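Enoyl-CoA hydratase/isomerase family protein (Pseudomonas syringae pv. tomato, PDB 3OT6) probably acts on coenzyme A thioesters as a hydratase or isomerase of the crotonase superfamily, though its substrate is not established. Local coordinates at residues A[19-24]-A[35-40]; A[89-94]-A[214-219]; A[98-103]-A[188-193]; A[113-118]-A[144-149]. All coordinates share one frame; numbering follows the deposited sequence.

Interaction 1 (A[19-24]-A[35-40])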
loop_
_atom_site.group_PDB
_atom_site.type_symbol
_atom_site.label_atom_id
_atom_site.label_comp_id
_atom_site.label_asym_id
_atom_site.label_seq_id
_atom_site.Cartn_x
_atom_site.Cartn_y
_atom_site.Cartn_z
ATOM N N LEU A 19 -0.792 -1.667 -12.127
ATOM C CA LEU A 19 -0.107 -0.387 -11.789
ATOM C C LEU A 19 1.288 -0.718 -11.317
ATOM O O LEU A 19 1.479 -1.385 -10.276
ATOM C CB LEU A 19 -0.899 0.388 -10.751
ATOM C CG LEU A 19 -2.165 1.140 -11.284
ATOM C CD1 LEU A 19 -3.173 0.249 -12.027
ATOM C CD2 LEU A 19 -2.876 1.902 -10.229
ATOM N N THR A 20 2.281 -0.357 -12.130
ATOM C CA THR A 20 3.654 -0.756 -11.823
ATOM C C THR A 20 4.386 0.467 -11.336
ATOM O O THR A 20 4.478 1.455 -12.078
ATOM C CB THR A 20 4.382 -1.329 -13.008
ATOM O OG1 THR A 20 3.654 -2.465 -13.500
ATOM C CG2 THR A 20 5.757 -1.794 -12.576
ATOM N N LEU A 21 4.799 0.470 -10.069
ATOM C CA LEU A 21 5.546 1.595 -9.581
ATOM C C LEU A 21 6.962 1.384 -10.033
ATOM O O LEU A 21 7.488 0.269 -9.948
ATOM C CB LEU A 21 5.487 1.643 -8.061
ATOM C CG LEU A 21 6.328 2.679 -7.304
ATOM C CD1 LEU A 21 6.126 4.160 -7.748
ATOM C CD2 LEU A 21 6.138 2.495 -5.797
ATOM N N ASN A 22 7.576 2.444 -10.534
ATOM C CA ASN A 22 8.965 2.392 -10.956
ATOM C C ASN A 22 9.676 3.760 -10.767
ATOM O O ASN A 22 9.688 4.622 -11.670
ATOM C CB ASN A 22 9.006 1.902 -12.401
ATOM C CG ASN A 22 10.401 1.857 -12.961
ATOM O OD1 ASN A 22 11.394 1.904 -12.228
ATOM N ND2 ASN A 22 10.486 1.791 -14.270
ATOM N N ASN A 23 10.237 3.959 -9.579
ATOM C CA ASN A 23 10.840 5.225 -9.210
ATOM C C ASN A 23 12.256 5.032 -8.616
ATOM O O ASN A 23 12.404 4.700 -7.438
ATOM C CB ASN A 23 9.945 5.930 -8.193
ATOM C CG ASN A 23 10.505 7.286 -7.769
ATOM O OD1 ASN A 23 11.119 7.972 -8.577
ATOM N ND2 ASN A 23 10.292 7.682 -6.506
ATOM N N GLY A 24 13.297 5.221 -9.415
ATOM C CA GLY A 24 14.657 5.052 -8.922
ATOM C C GLY A 24 14.963 3.701 -8.272
ATOM O O GLY A 24 14.330 2.709 -8.548
ATOM N N ILE A 35 0.749 11.519 -7.259
ATOM C CA ILE A 35 0.024 12.084 -8.353
ATOM C C ILE A 35 -0.120 11.022 -9.478
ATOM O O ILE A 35 -1.216 10.791 -10.017
ATOM C CB ILE A 35 0.716 13.315 -8.874
ATOM C CG1 ILE A 35 0.593 14.458 -7.842
ATOM C CG2 ILE A 35 0.020 13.737 -10.157
ATOM C CD1 ILE A 35 1.418 15.659 -8.163
ATOM N N ALA A 36 0.972 10.355 -9.804
ATOM C CA ALA A 36 0.912 9.293 -10.794
ATOM C C ALA A 36 -0.108 8.292 -10.349
ATOM O O ALA A 36 -0.937 7.918 -11.166
ATOM C CB ALA A 36 2.283 8.631 -10.998
ATOM N N PHE A 37 -0.072 7.865 -9.068
ATOM C CA PHE A 37 -0.980 6.823 -8.521
ATOM C C PHE A 37 -2.430 7.254 -8.616
ATOM O O PHE A 37 -3.263 6.486 -9.035
ATOM C CB PHE A 37 -0.661 6.493 -7.035
ATOM C CG PHE A 37 0.065 5.222 -6.848
ATOM C CD1 PHE A 37 1.348 5.221 -6.293
ATOM C CD2 PHE A 37 -0.523 4.006 -7.229
ATOM C CE1 PHE A 37 2.060 4.030 -6.152
ATOM C CE2 PHE A 37 0.153 2.825 -7.108
ATOM C CZ PHE A 37 1.474 2.820 -6.572
ATOM N N ASN A 38 -2.743 8.478 -8.209
ATOM C CA ASN A 38 -4.085 8.975 -8.349
ATOM C C ASN A 38 -4.576 8.973 -9.814
ATOM O O ASN A 38 -5.770 8.655 -10.060
ATOM C CB ASN A 38 -4.207 10.348 -7.725
ATOM C CG ASN A 38 -4.178 10.280 -6.193
ATOM O OD1 ASN A 38 -4.976 9.544 -5.580
ATOM N ND2 ASN A 38 -3.253 11.026 -5.567
ATOM N N ALA A 39 -3.665 9.265 -10.760
ATOM C CA ALA A 39 -4.028 9.358 -12.155
ATOM C C ALA A 39 -4.261 7.945 -12.638
ATOM O O ALA A 39 -5.200 7.692 -13.367
ATOM C CB ALA A 39 -2.954 10.040 -12.980
ATOM N N ALA A 40 -3.475 7.002 -12.145
ATOM C CA ALA A 40 -3.622 5.624 -12.594
ATOM C C ALA A 40 -4.882 5.047 -12.046
ATOM O O ALA A 40 -5.411 4.126 -12.621
ATOM C CB ALA A 40 -2.398 4.721 -12.226
#

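Interaction 2 (A[89-94]-A[214-219])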
loop_
_atom_site.group_PDB
_atom_site.type_symbol
_atom_site.label_atom_id
_atom_site.label_comp_id
_atom_site.label_asym_id
_atom_site.label_seq_id
_atom_site.Cartn_x
_atom_site.Cartn_y
_atom_site.Cartn_z
ATOM N N ARG A 89 -7.858 6.297 -0.162
ATOM C CA ARG A 89 -8.573 6.178 -1.414
ATOM C C ARG A 89 -8.518 4.734 -1.828
ATOM O O ARG A 89 -9.502 4.200 -2.282
ATOM C CB ARG A 89 -7.981 7.078 -2.501
ATOM C CG ARG A 89 -8.513 6.755 -3.855
ATOM C CD ARG A 89 -7.838 7.544 -4.946
ATOM N NE ARG A 89 -8.586 7.342 -6.174
ATOM C CZ ARG A 89 -8.295 7.900 -7.325
ATOM N NH1 ARG A 89 -7.257 8.705 -7.437
ATOM N NH2 ARG A 89 -9.063 7.663 -8.350
HETATM N N MSE A 90 -7.385 4.077 -1.601
HETATM C CA MSE A 90 -7.258 2.681 -1.984
HETATM C C MSE A 90 -8.215 1.813 -1.222
HETATM O O MSE A 90 -8.742 0.844 -1.755
HETATM C CB MSE A 90 -5.829 2.170 -1.777
HETATM C CG MSE A 90 -4.857 2.702 -2.789
HETATM SE SE MSE A 90 -2.963 2.356 -2.368
HETATM C CE MSE A 90 -2.835 0.397 -2.588
ATOM N N LEU A 91 -8.424 2.126 0.040
ATOM C CA LEU A 91 -9.310 1.308 0.881
ATOM C C LEU A 91 -10.763 1.604 0.550
ATOM O O LEU A 91 -11.676 0.865 0.945
ATOM C CB LEU A 91 -9.049 1.582 2.346
ATOM C CG LEU A 91 -7.733 0.991 2.871
ATOM C CD1 LEU A 91 -7.343 1.738 4.144
ATOM C CD2 LEU A 91 -7.998 -0.447 3.172
ATOM N N SER A 92 -10.996 2.687 -0.184
ATOM C CA SER A 92 -12.391 2.956 -0.556
ATOM C C SER A 92 -12.589 2.780 -2.077
ATOM O O SER A 92 -13.644 3.075 -2.589
ATOM C CB SER A 92 -12.910 4.278 -0.027
ATOM O OG SER A 92 -12.064 5.281 -0.394
ATOM N N HIS A 93 -11.620 2.142 -2.739
ATOM C CA HIS A 93 -11.694 1.991 -4.149
ATOM C C HIS A 93 -12.890 1.116 -4.577
ATOM O O HIS A 93 -13.109 0.044 -4.028
ATOM C CB HIS A 93 -10.373 1.402 -4.652
ATOM C CG HIS A 93 -10.197 1.493 -6.136
ATOM N ND1 HIS A 93 -10.069 2.708 -6.789
ATOM C CD2 HIS A 93 -10.169 0.530 -7.098
ATOM C CE1 HIS A 93 -9.920 2.489 -8.084
ATOM N NE2 HIS A 93 -9.991 1.178 -8.302
ATOM N N PRO A 94 -13.591 1.504 -5.637
ATOM C CA PRO A 94 -14.816 0.765 -5.978
ATOM C C PRO A 94 -14.635 -0.655 -6.532
ATOM O O PRO A 94 -15.599 -1.426 -6.561
ATOM C CB PRO A 94 -15.556 1.698 -6.932
ATOM C CG PRO A 94 -14.537 2.632 -7.489
ATOM C CD PRO A 94 -13.406 2.720 -6.434
ATOM N N LYS A 214 -16.259 1.871 7.096
ATOM C CA LYS A 214 -16.662 3.230 7.472
ATOM C C LYS A 214 -15.898 3.750 8.650
ATOM O O LYS A 214 -15.339 4.833 8.553
ATOM C CB LYS A 214 -18.171 3.347 7.754
ATOM C CG LYS A 214 -18.513 4.756 8.251
ATOM C CD LYS A 214 -20.036 5.041 8.405
ATOM C CE LYS A 214 -20.301 6.448 9.088
ATOM N NZ LYS A 214 -19.439 7.492 8.395
ATOM N N GLY A 215 -15.876 3.001 9.757
ATOM C CA GLY A 215 -15.038 3.299 10.926
ATOM C C GLY A 215 -13.587 3.613 10.553
ATOM O O GLY A 215 -13.042 4.658 10.977
ATOM N N LEU A 216 -12.981 2.782 9.696
ATOM C CA LEU A 216 -11.598 2.924 9.373
ATOM C C LEU A 216 -11.454 4.193 8.555
ATOM O O LEU A 216 -10.528 5.013 8.812
ATOM C CB LEU A 216 -11.084 1.704 8.633
ATOM C CG LEU A 216 -9.688 1.735 7.965
ATOM C CD1 LEU A 216 -8.551 1.949 8.992
ATOM C CD2 LEU A 216 -9.418 0.477 7.154
ATOM N N LEU A 217 -12.372 4.390 7.610
ATOM C CA LEU A 217 -12.316 5.575 6.719
ATOM C C LEU A 217 -12.513 6.881 7.502
ATOM O O LEU A 217 -11.787 7.811 7.318
ATOM C CB LEU A 217 -13.328 5.449 5.574
ATOM C CG LEU A 217 -12.976 4.764 4.233
ATOM C CD1 LEU A 217 -11.586 4.108 4.081
ATOM C CD2 LEU A 217 -14.068 3.860 3.660
ATOM N N ASP A 218 -13.473 6.955 8.409
ATOM C CA ASP A 218 -13.603 8.176 9.198
ATOM C C ASP A 218 -12.379 8.431 10.046
ATOM O O ASP A 218 -11.900 9.548 10.082
ATOM C CB ASP A 218 -14.893 8.163 10.050
ATOM C CG ASP A 218 -16.146 8.102 9.175
ATOM O OD1 ASP A 218 -16.038 8.427 7.927
ATOM O OD2 ASP A 218 -17.212 7.719 9.723
ATOM N N THR A 219 -11.894 7.394 10.724
ATOM C CA THR A 219 -10.689 7.426 11.508
ATOM C C THR A 219 -9.450 7.903 10.730
ATOM O O THR A 219 -8.621 8.670 11.268
ATOM C CB THR A 219 -10.388 6.035 12.078
ATOM O OG1 THR A 219 -11.450 5.649 12.940
ATOM C CG2 THR A 219 -9.080 6.043 12.857
#

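Interaction 3 (A[98-103]-A[188-193])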
loop_
_atom_site.group_PDB
_atom_site.type_symbol
_atom_site.label_atom_id
_atom_site.label_comp_id
_atom_site.label_asym_id
_atom_site.label_seq_id
_atom_site.Cartn_x
_atom_site.Cartn_y
_atom_site.Cartn_z
ATOM N N ILE A 98 -5.420 -5.560 -5.527
ATOM C CA ILE A 98 -4.422 -6.565 -5.202
ATOM C C ILE A 98 -3.092 -5.856 -5.140
ATOM O O ILE A 98 -2.761 -5.009 -5.996
ATOM C CB ILE A 98 -4.366 -7.670 -6.263
ATOM C CG1 ILE A 98 -5.745 -8.292 -6.457
ATOM C CG2 ILE A 98 -3.404 -8.780 -5.874
ATOM C CD1 ILE A 98 -5.823 -9.348 -7.678
ATOM N N VAL A 99 -2.337 -6.134 -4.097
ATOM C CA VAL A 99 -0.957 -5.643 -4.066
ATOM C C VAL A 99 -0.105 -6.875 -4.192
ATOM O O VAL A 99 -0.261 -7.857 -3.402
ATOM C CB VAL A 99 -0.608 -4.823 -2.779
ATOM C CG1 VAL A 99 0.901 -4.443 -2.770
ATOM C CG2 VAL A 99 -1.472 -3.585 -2.737
ATOM N N ALA A 100 0.737 -6.843 -5.212
ATOM C CA ALA A 100 1.617 -7.945 -5.547
ATOM C C ALA A 100 3.022 -7.473 -5.212
ATOM O O ALA A 100 3.640 -6.705 -6.002
ATOM C CB ALA A 100 1.510 -8.269 -7.026
ATOM N N CYS A 101 3.558 -7.925 -4.084
ATOM C CA CYS A 101 4.782 -7.334 -3.606
ATOM C C CYS A 101 5.986 -8.141 -4.100
ATOM O O CYS A 101 6.118 -9.295 -3.725
ATOM C CB CYS A 101 4.737 -7.204 -2.078
ATOM S SG CYS A 101 6.350 -6.983 -1.351
ATOM N N PRO A 102 6.849 -7.547 -4.974
ATOM C CA PRO A 102 7.924 -8.387 -5.562
ATOM C C PRO A 102 9.217 -8.551 -4.719
ATOM O O PRO A 102 10.182 -9.130 -5.196
ATOM C CB PRO A 102 8.180 -7.754 -6.951
ATOM C CG PRO A 102 7.539 -6.421 -6.945
ATOM C CD PRO A 102 6.844 -6.206 -5.590
ATOM N N GLY A 103 9.220 -8.102 -3.467
ATOM C CA GLY A 103 10.385 -8.255 -2.622
ATOM C C GLY A 103 10.187 -7.562 -1.288
ATOM O O GLY A 103 9.357 -8.015 -0.443
ATOM N N GLY A 188 1.552 -14.703 -11.948
ATOM C CA GLY A 188 0.565 -15.725 -12.158
ATOM C C GLY A 188 -0.346 -15.873 -10.969
ATOM O O GLY A 188 -1.555 -16.119 -11.126
ATOM N N ALA A 189 0.201 -15.756 -9.764
ATOM C CA ALA A 189 -0.644 -15.896 -8.571
ATOM C C ALA A 189 -1.644 -14.703 -8.475
ATOM O O ALA A 189 -2.855 -14.896 -8.157
ATOM C CB ALA A 189 0.202 -16.041 -7.329
ATOM N N ALA A 190 -1.139 -13.503 -8.806
ATOM C CA ALA A 190 -1.941 -12.286 -8.852
ATOM C C ALA A 190 -3.091 -12.358 -9.838
ATOM O O ALA A 190 -4.217 -12.023 -9.459
ATOM C CB ALA A 190 -1.093 -11.031 -9.085
ATOM N N LEU A 191 -2.828 -12.784 -11.087
ATOM C CA LEU A 191 -3.915 -13.055 -12.050
ATOM C C LEU A 191 -4.871 -14.165 -11.579
ATOM O O LEU A 191 -6.085 -14.114 -11.820
ATOM C CB LEU A 191 -3.359 -13.310 -13.454
ATOM C CG LEU A 191 -2.595 -12.098 -14.007
ATOM C CD1 LEU A 191 -1.945 -12.422 -15.358
ATOM C CD2 LEU A 191 -3.503 -10.878 -14.151
ATOM N N ALA A 192 -4.362 -15.155 -10.879
ATOM C CA ALA A 192 -5.250 -16.177 -10.412
ATOM C C ALA A 192 -6.266 -15.666 -9.340
ATOM O O ALA A 192 -7.415 -16.126 -9.308
ATOM C CB ALA A 192 -4.436 -17.365 -9.890
ATOM N N VAL A 193 -5.819 -14.759 -8.448
ATOM C CA VAL A 193 -6.666 -14.111 -7.461
ATOM C C VAL A 193 -7.606 -13.134 -8.151
ATOM O O VAL A 193 -8.794 -13.038 -7.819
ATOM C CB VAL A 193 -5.820 -13.331 -6.429
ATOM C CG1 VAL A 193 -6.741 -12.455 -5.517
ATOM C CG2 VAL A 193 -5.024 -14.294 -5.581
#

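Interaction 4 (A[113-118]-A[144-149])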
loop_
_atom_site.group_PDB
_atom_site.type_symbol
_atom_site.label_atom_id
_atom_site.label_comp_id
_atom_site.label_asym_id
_atom_site.label_seq_id
_atom_site.Cartn_x
_atom_site.Cartn_y
_atom_site.Cartn_z
ATOM N N LEU A 113 0.489 -2.305 1.435
ATOM C CA LEU A 113 -0.108 -3.649 1.663
ATOM C C LEU A 113 -1.295 -3.661 2.665
ATOM O O LEU A 113 -2.153 -4.580 2.650
ATOM C CB LEU A 113 0.947 -4.672 2.110
ATOM C CG LEU A 113 2.225 -4.860 1.256
ATOM C CD1 LEU A 113 3.359 -5.374 2.154
ATOM C CD2 LEU A 113 1.907 -5.810 0.092
ATOM N N LEU A 114 -1.303 -2.676 3.554
ATOM C CA LEU A 114 -2.334 -2.500 4.527
ATOM C C LEU A 114 -3.513 -1.680 3.953
ATOM O O LEU A 114 -4.480 -1.400 4.667
ATOM C CB LEU A 114 -1.738 -1.840 5.786
ATOM C CG LEU A 114 -0.615 -2.661 6.469
ATOM C CD1 LEU A 114 -0.275 -2.164 7.881
ATOM C CD2 LEU A 114 -0.921 -4.163 6.531
ATOM N N SER A 115 -3.461 -1.334 2.666
ATOM C CA SER A 115 -4.449 -0.450 2.088
ATOM C C SER A 115 -5.250 -1.160 0.976
ATOM O O SER A 115 -5.913 -0.515 0.207
ATOM C CB SER A 115 -3.727 0.735 1.458
ATOM O OG SER A 115 -3.046 1.463 2.450
ATOM N N ALA A 116 -5.172 -2.470 0.872
ATOM C CA ALA A 116 -5.597 -3.164 -0.324
ATOM C C ALA A 116 -6.580 -4.272 0.095
ATOM O O ALA A 116 -6.781 -4.553 1.305
ATOM C CB ALA A 116 -4.351 -3.807 -1.003
ATOM N N ASP A 117 -7.094 -4.974 -0.908
ATOM C CA ASP A 117 -8.097 -6.012 -0.683
ATOM C C ASP A 117 -7.527 -7.412 -0.559
ATOM O O ASP A 117 -8.132 -8.245 0.099
ATOM C CB ASP A 117 -9.155 -5.904 -1.738
ATOM C CG ASP A 117 -9.896 -4.595 -1.602
ATOM O OD1 ASP A 117 -10.546 -4.435 -0.508
ATOM O OD2 ASP A 117 -9.760 -3.725 -2.522
ATOM N N TYR A 118 -6.364 -7.628 -1.177
ATOM C CA TYR A 118 -5.695 -8.900 -1.211
ATOM C C TYR A 118 -4.190 -8.570 -1.400
ATOM O O TYR A 118 -3.830 -7.665 -2.219
ATOM C CB TYR A 118 -6.207 -9.801 -2.408
ATOM C CG TYR A 118 -5.809 -11.245 -2.163
ATOM C CD1 TYR A 118 -6.673 -12.104 -1.489
ATOM C CD2 TYR A 118 -4.537 -11.702 -2.473
ATOM C CE1 TYR A 118 -6.307 -13.414 -1.167
ATOM C CE2 TYR A 118 -4.129 -13.053 -2.156
ATOM C CZ TYR A 118 -5.026 -13.881 -1.492
ATOM O OH TYR A 118 -4.712 -15.166 -1.119
ATOM N N ILE A 144 -0.498 4.303 12.246
ATOM C CA ILE A 144 -0.849 3.486 13.396
ATOM C C ILE A 144 -2.169 2.812 13.071
ATOM O O ILE A 144 -2.315 1.599 13.247
ATOM C CB ILE A 144 -1.022 4.344 14.640
ATOM C CG1 ILE A 144 0.371 4.825 15.152
ATOM C CG2 ILE A 144 -1.868 3.597 15.647
ATOM C CD1 ILE A 144 0.320 5.967 16.169
ATOM N N GLU A 145 -3.101 3.619 12.559
ATOM C CA GLU A 145 -4.471 3.187 12.327
ATOM C C GLU A 145 -4.617 2.203 11.137
ATOM O O GLU A 145 -5.405 1.237 11.221
ATOM C CB GLU A 145 -5.424 4.394 12.229
ATOM C CG GLU A 145 -5.631 5.188 13.586
ATOM C CD GLU A 145 -5.864 4.283 14.816
ATOM O OE1 GLU A 145 -6.505 3.225 14.673
ATOM O OE2 GLU A 145 -5.375 4.614 15.949
ATOM N N LEU A 146 -3.813 2.379 10.084
ATOM C CA LEU A 146 -3.752 1.367 9.029
ATOM C C LEU A 146 -3.205 0.078 9.572
ATOM O O LEU A 146 -3.652 -0.993 9.200
ATOM C CB LEU A 146 -2.859 1.819 7.886
ATOM C CG LEU A 146 -3.313 3.029 7.024
ATOM C CD1 LEU A 146 -2.158 3.491 6.118
ATOM C CD2 LEU A 146 -4.468 2.658 6.186
ATOM N N ALA A 147 -2.225 0.143 10.461
ATOM C CA ALA A 147 -1.622 -1.097 10.973
ATOM C C ALA A 147 -2.564 -1.769 11.953
ATOM O O ALA A 147 -2.758 -2.982 11.927
ATOM C CB ALA A 147 -0.317 -0.835 11.583
ATOM N N ARG A 148 -3.247 -0.956 12.742
ATOM C CA ARG A 148 -4.118 -1.489 13.763
ATOM C C ARG A 148 -5.207 -2.310 13.144
ATOM O O ARG A 148 -5.618 -3.321 13.696
ATOM C CB ARG A 148 -4.723 -0.372 14.612
ATOM C CG ARG A 148 -5.330 -0.937 15.914
ATOM C CD ARG A 148 -6.196 0.057 16.711
ATOM N NE ARG A 148 -5.589 1.383 16.913
ATOM C CZ ARG A 148 -4.762 1.655 17.920
ATOM N NH1 ARG A 148 -4.449 0.676 18.846
ATOM N NH2 ARG A 148 -4.261 2.908 17.994
ATOM N N ASP A 149 -5.681 -1.870 11.992
ATOM C CA ASP A 149 -6.867 -2.429 11.437
ATOM C C ASP A 149 -6.562 -3.718 10.734
ATOM O O ASP A 149 -7.467 -4.533 10.614
ATOM C CB ASP A 149 -7.567 -1.438 10.453
ATOM C CG ASP A 149 -9.013 -1.860 10.148
ATOM O OD1 ASP A 149 -9.828 -1.859 11.116
ATOM O OD2 ASP A 149 -9.319 -2.261 8.993
HETATM O O HOH W 1 -5.414 -1.271 7.131
#

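Interaction 1 (A[19-24]-A[35-40])
L19 supplies the largest single share of the contact between residues 19-24 and 35-40, and along the path CB, CG, CD2 its atoms come steadily closer to A40 on the helix. CB already points at the helix, and CG, beside the backbone N and anti to the carbonyl carbon (chi1 -77°), carries on to A40. CG is the first atom to touch, resting 3.7 Å from A40 CB. Beyond it CD2 presses on the same methyl, 3.5 Å from A40 CB, and also passes 4.4 Å from F37 CD2. F37 in turn links two residues of the strand. Its para-related carbons CD2 and CE1 are the ones used, with L21 CD1 lying 4.4 Å from F37 CE1, and both leucine methyls meet the ring obliquely. The interface is purely apolar and all four touching residues are buried. Strand 16-21 and helix 31-46 open a beta-alpha-beta unit that strand 50-54 completes. The short axes run antiparallel (172°) and 10.0 Å apart, as expected of a helix laid back across its sheet. Around this layer, V8 and Y10 of strand 8-13 and V51 and V53 of strand 50-54 extend the same hydrophobic filling.

Interaction 2 (A[89-94]-A[214-219])
L91 and L216 meet with their side chains at about a right angle, a single methyl from each making the touch: L91 CD1 lies 3.9 Å from L216 CD2. In L216, CG is anti to the backbone N (chi1 169°), and CD2 is the branch that reaches L91. L217 approaches differently, straddling two consecutive residues with its two branches. Its CD1 packs 4.0 Å from L91 CB, and its CD2 sits 3.9 Å from S92 CB. S92 therefore offers its methylene to the leucine, while its OG is hydrogen-bonded to R88 O one turn back. These residues lie where helix 73-91 gives way to the following loop and abuts the long helix 202-230, part of the helical C-terminal region of this crotonase-like chain. The junction also has polar clamps from that long helix: R213 hydrogen-bonds to L91 O, and K209 to H93 O. Within 214-219, polar groups bind along the helix. K214 NZ is 2.6 Å from D218 OD2 in a salt bridge that uses the syn lone pair of the oxygen. T219 OG1 lies 2.7 Å from G215 O, which also accepts the backbone N of T219; the two donors come from opposite faces of the carbonyl plane. L91 also packs on L146 and R150 of helix 141-150.

Interaction 3 (A[98-103]-A[188-193])
I98 ends in a methyl, CD1, that overlaps the backbone of helix 188-193 as well as a side chain of it. This atom, I98 CD1, lies 3.6 Å from A190 O and 3.9 Å from V193 CG1. The first torsion sets CG1 beside the backbone N, and the extended chi2 (173°) holds CD1 away from the strand, against A190 O and V193 CG1. V193 answers with CG1 rather than CG2, and the two side chains cross obliquely. Two residues further along the strand, A100 faces A190, and the pair is small on both sides: A100 CB is 4.3 Å from A190 CB. Here the backbones come nearest, the CA atoms of A100 and A190 lying 6.5 Å apart, a close approach in keeping with two alanines. The strand and helix axes are 9.3 Å apart and run antiparallel at 171°, so helix 186-197 is laid along one face of the main sheet of the crotonase fold. Strand 97-100 sits inside that sheet, bonded by its backbone to strand 50-54 on one edge and strand 118-122 on the other. V99 points away from the helix, packing instead on L113 and A116. On the helix-facing side, I52 of the neighbouring strand touches both A100 and A190, while A194 and L197 continue the helix surface met by I98.

Interaction 4 (A[113-118]-A[144-149])
L114 drives one methyl into the backbone of helix 144-149, and this is where the contact is tight. L114 CD1 lies 3.5 Å from A147 CA and 3.9 Å from A147 CB, although the CB of A147 is directed away overall. CG stands beside the backbone N of L114 (chi1 -60°), and CD1 reaches both A147 and L146 O. Another part of the contact is slacker: L114 CB and L146 CB are 4.4 Å apart, and S115 OG only grazes L146 CD2 at 4.2 Å. S115 OG is bound to F111 O instead. A water beside the side-chain contacts donates to L114 O at 2.6 Å and to L146 O at 2.7 Å, so it joins loop and helix through carbonyls. The loop runs from helix 108-113 to strand 118-122; in relatives of the crotonase family the start of the equivalent helix contributes to the oxyanion hole. Further round helix 141-150, R148 grips E145 side-on, with N-H...acceptor angles of 165° from NE to OE1 and 166° from NH2 to OE2. Both acceptors lie in the guanidinium plane, but the carboxylate is tilted against it, and R148 itself is exposed. L146, by contrast, packs inward on A87 and L91 of helix 73-91.

Overall arrangement
Interactions 1 and 3 are alike in build: each lays a helix antiparallel on a strand of the main sheet, with buried apolar contacts, their centres about 17 Å apart. In interactions 2 and 4 a chain turning out of a helix meets the body of another helix, and the two lie closer together, about 10 Å between centres. They touch through L91 and M90 against S115 O and through L216 against D149. Interaction 2 is partly buried, with a salt bridge running along its long helix, whereas interaction 4 is buried yet holds a bridging water. Strand 97-100 connects interaction 3 to interaction 4 by V99 N to Y118 O, and N38 O with R89 NH1 ties interaction 1 to interaction 2.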